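Local coordinates for protein M64R (Myxoma virus, PDB 5CZ3) that probably acts as a C7-family poxvirus host-range factor, supporting multiplication of the virus in different cell types, at residues Leu130-Arg134 against Thr135-Ile139. Numbering follows the deposited sequence.
Sequences LDSGR and TYTYI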
ATOM      1  N   LEU A 130      -6.967  11.775  -1.547  1.00 57.08           N
ATOM      2  CA  LEU A 130      -7.877  12.412  -0.596  1.00 61.38           C
ATOM      3  C   LEU A 130      -7.111  12.930   0.614  1.00 61.52           C
ATOM      4  O   LEU A 130      -7.359  14.037   1.090  1.00 65.36           O
ATOM      5  CB  LEU A 130      -8.982  11.433  -0.172  1.00 61.92           C
ATOM      6  CG  LEU A 130     -10.085  11.717   0.863  1.00 63.23           C
ATOM      7  N   ASP A 131      -6.169  12.133   1.100  1.00 58.13           N
ATOM      8  CA  ASP A 131      -5.411  12.516   2.281  1.00 57.86           C
ATOM      9  C   ASP A 131      -4.003  11.938   2.231  1.00 54.22           C
ATOM     10  O   ASP A 131      -3.822  10.735   2.057  1.00 52.19           O
ATOM     11  CB  ASP A 131      -6.137  12.054   3.544  1.00 59.00           C
ATOM     12  CG  ASP A 131      -5.628  12.741   4.797  1.00 60.75           C
ATOM     13  OD1 ASP A 131      -4.631  13.488   4.714  1.00 60.23           O
ATOM     14  OD2 ASP A 131      -6.231  12.533   5.870  1.00 63.29           O
ATOM     15  N   SER A 132      -3.004  12.801   2.380  1.00 53.78           N
ATOM     16  CA  SER A 132      -1.616  12.362   2.347  1.00 50.00           C
ATOM     17  C   SER A 132      -1.191  11.798   3.696  1.00 48.63           C
ATOM     18  O   SER A 132      -0.207  11.064   3.787  1.00 46.28           O
ATOM     19  CB  SER A 132      -0.693  13.514   1.944  1.00 51.13           C
ATOM     20  OG  SER A 132      -0.872  13.857   0.581  1.00 52.07           O
ATOM     21  N   GLY A 133      -1.943  12.137   4.738  1.00 50.51           N
ATOM     22  CA  GLY A 133      -1.625  11.701   6.085  1.00 51.13           C
ATOM     23  C   GLY A 133      -0.242  12.160   6.500  1.00 51.89           C
ATOM     24  O   GLY A 133       0.201  13.241   6.120  1.00 53.92           O
ATOM     25  N   ARG A 134       0.451  11.329   7.270  1.00 51.10           N
ATOM     26  CA  ARG A 134       1.811  11.642   7.688  1.00 52.30           C
ATOM     27  C   ARG A 134       2.808  11.071   6.682  1.00 49.30           C
ATOM     28  O   ARG A 134       3.748  10.369   7.051  1.00 48.54           O
ATOM     29  CB  ARG A 134       2.079  11.096   9.093  1.00 54.94           C
ATOM     30  CG  ARG A 134       3.261  11.740   9.801  1.00 59.20           C
ATOM     31  CD  ARG A 134       3.130  11.637  11.310  1.00 62.52           C
ATOM     32  NE  ARG A 134       3.380  10.286  11.802  1.00 61.76           N
ATOM     33  CZ  ARG A 134       3.048   9.866  13.018  1.00 64.05           C
ATOM     34  NH1 ARG A 134       2.444  10.690  13.864  1.00 65.99           N
ATOM     35  NH2 ARG A 134       3.314   8.622  13.389  1.00 65.44           N
ATOM     36  N   THR A 135       2.585  11.360   5.401  1.00 48.15           N
ATOM     37  CA  THR A 135       3.453  10.860   4.338  1.00 47.34           C
ATOM     38  C   THR A 135       3.771  11.930   3.297  1.00 48.69           C
ATOM     39  O   THR A 135       3.229  13.035   3.329  1.00 51.61           O
ATOM     40  CB  THR A 135       2.826   9.661   3.588  1.00 45.55           C
ATOM     41  OG1 THR A 135       1.917  10.143   2.590  1.00 45.93           O
ATOM     42  CG2 THR A 135       2.090   8.727   4.539  1.00 45.68           C
ATOM     43  N   TYR A 136       4.658  11.577   2.373  1.00 48.00           N
ATOM     44  CA  TYR A 136       4.955  12.401   1.209  1.00 49.19           C
ATOM     45  C   TYR A 136       4.588  11.625  -0.050  1.00 47.41           C
ATOM     46  O   TYR A 136       5.298  11.674  -1.054  1.00 48.30           O
ATOM     47  CB  TYR A 136       6.429  12.799   1.181  1.00 51.50           C
ATOM     48  CG  TYR A 136       6.873  13.598   2.382  1.00 54.37           C
ATOM     49  CD1 TYR A 136       6.131  14.682   2.832  1.00 55.95           C
ATOM     50  CD2 TYR A 136       8.033  13.268   3.069  1.00 55.36           C
ATOM     51  CE1 TYR A 136       6.533  15.418   3.930  1.00 58.23           C
ATOM     52  CE2 TYR A 136       8.443  13.997   4.170  1.00 57.84           C
ATOM     53  CZ  TYR A 136       7.690  15.071   4.595  1.00 58.92           C
ATOM     54  OH  TYR A 136       8.092  15.800   5.691  1.00 61.61           O
ATOM     55  N   THR A 137       3.474  10.906   0.021  1.00 45.32           N
ATOM     56  CA  THR A 137       3.058  10.020  -1.056  1.00 43.99           C
ATOM     57  C   THR A 137       2.669  10.773  -2.326  1.00 45.85           C
ATOM     58  O   THR A 137       2.193  11.909  -2.276  1.00 47.56           O
ATOM     59  CB  THR A 137       1.874   9.135  -0.619  1.00 42.66           C
ATOM     60  OG1 THR A 137       1.593   8.169  -1.638  1.00 41.17           O
ATOM     61  CG2 THR A 137       0.634   9.979  -0.354  1.00 44.42           C
ATOM     62  N   TYR A 138       2.895  10.130  -3.466  1.00 45.77           N
ATOM     63  CA  TYR A 138       2.496  10.674  -4.755  1.00 48.11           C
ATOM     64  C   TYR A 138       2.124   9.527  -5.683  1.00 46.06           C
ATOM     65  O   TYR A 138       2.555   8.393  -5.478  1.00 43.57           O
ATOM     66  CB  TYR A 138       3.613  11.529  -5.363  1.00 51.40           C
ATOM     67  CG  TYR A 138       4.851  10.755  -5.764  1.00 50.84           C
ATOM     68  CD1 TYR A 138       5.867  10.505  -4.849  1.00 50.11           C
ATOM     69  CD2 TYR A 138       5.013  10.289  -7.064  1.00 50.68           C
ATOM     70  CE1 TYR A 138       7.002   9.802  -5.212  1.00 49.84           C
ATOM     71  CE2 TYR A 138       6.143   9.585  -7.436  1.00 50.52           C
ATOM     72  CZ  TYR A 138       7.134   9.346  -6.507  1.00 50.54           C
ATOM     73  OH  TYR A 138       8.262   8.646  -6.875  1.00 51.94           O
ATOM     74  N   ILE A 139       1.324   9.820  -6.701  1.00 47.67           N
ATOM     75  CA  ILE A 139       0.860   8.780  -7.608  1.00 47.02           C
ATOM     76  C   ILE A 139       1.333   9.005  -9.039  1.00 48.68           C
ATOM     77  O   ILE A 139       1.047  10.035  -9.645  1.00 52.10           O
ATOM     78  CB  ILE A 139      -0.675   8.680  -7.608  1.00 48.34           C
ATOM     79  CG1 ILE A 139      -1.190   8.378  -6.200  1.00 46.75           C
ATOM     80  CG2 ILE A 139      -1.135   7.609  -8.578  1.00 48.56           C
ATOM     81  CD1 ILE A 139      -2.699   8.335  -6.101  1.00 48.06           C
TER
HETATM   82  O   HOH W   1       1.463  13.474  -0.505  1.00 59.17           O
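Thr-135 reaches back to Ser-132 within a beta-sandwich crossover, the corner that carries the chain from strand 126-131 at the edge of one sheet to strand 138-140 at the edge of the other. It is a worked example of how a loop can be built from small turns that share polar atoms. Of the direct polar bonds, the leading one runs from Thr-135 OG1 to Ser-132 O, 2.6 Å long and lying in the carbonyl plane, with a C=O...donor angle of 146°. The same hydroxyl then accepts from Thr-137 N at 3.1 Å, an ST turn; one hydroxyl thus donates to the residue three before it and accepts from the one two after. Its setting follows from chi1 of 83°, which places OG1 between the backbone N and the carbonyl carbon of its own residue while CG2 lies beside that N. Backbone bonds add less: Thr-135 N donates weakly to both Ser-132 O and Gly-133 O, the latter closing an inverse gamma turn centred on Arg-134. Upstream, Gly-133 N meets Asp-131 OD1 at 3.0 Å from above the carboxylate plane, 62° out of it, an Asx turn just where strand 126-131 ends. Van der Waals contact is modest: the CG2 methyl of Thr-135 rests 3.4 Å from the Ser-132 carbonyl O, and Thr-137 CG2 comes within 4.2 Å of Ser-132 CA. Thr-137 OG1 is bonded to Lys-23 O, tying the exit of the corner to strand 20-23, while the Arg-134 side chain starts away from the following residues and touches Phe-28 and Val-114. One further link runs through a water, 2.6 Å from Ser-132 OG, which donates to Thr-137 O at 2.5 Å.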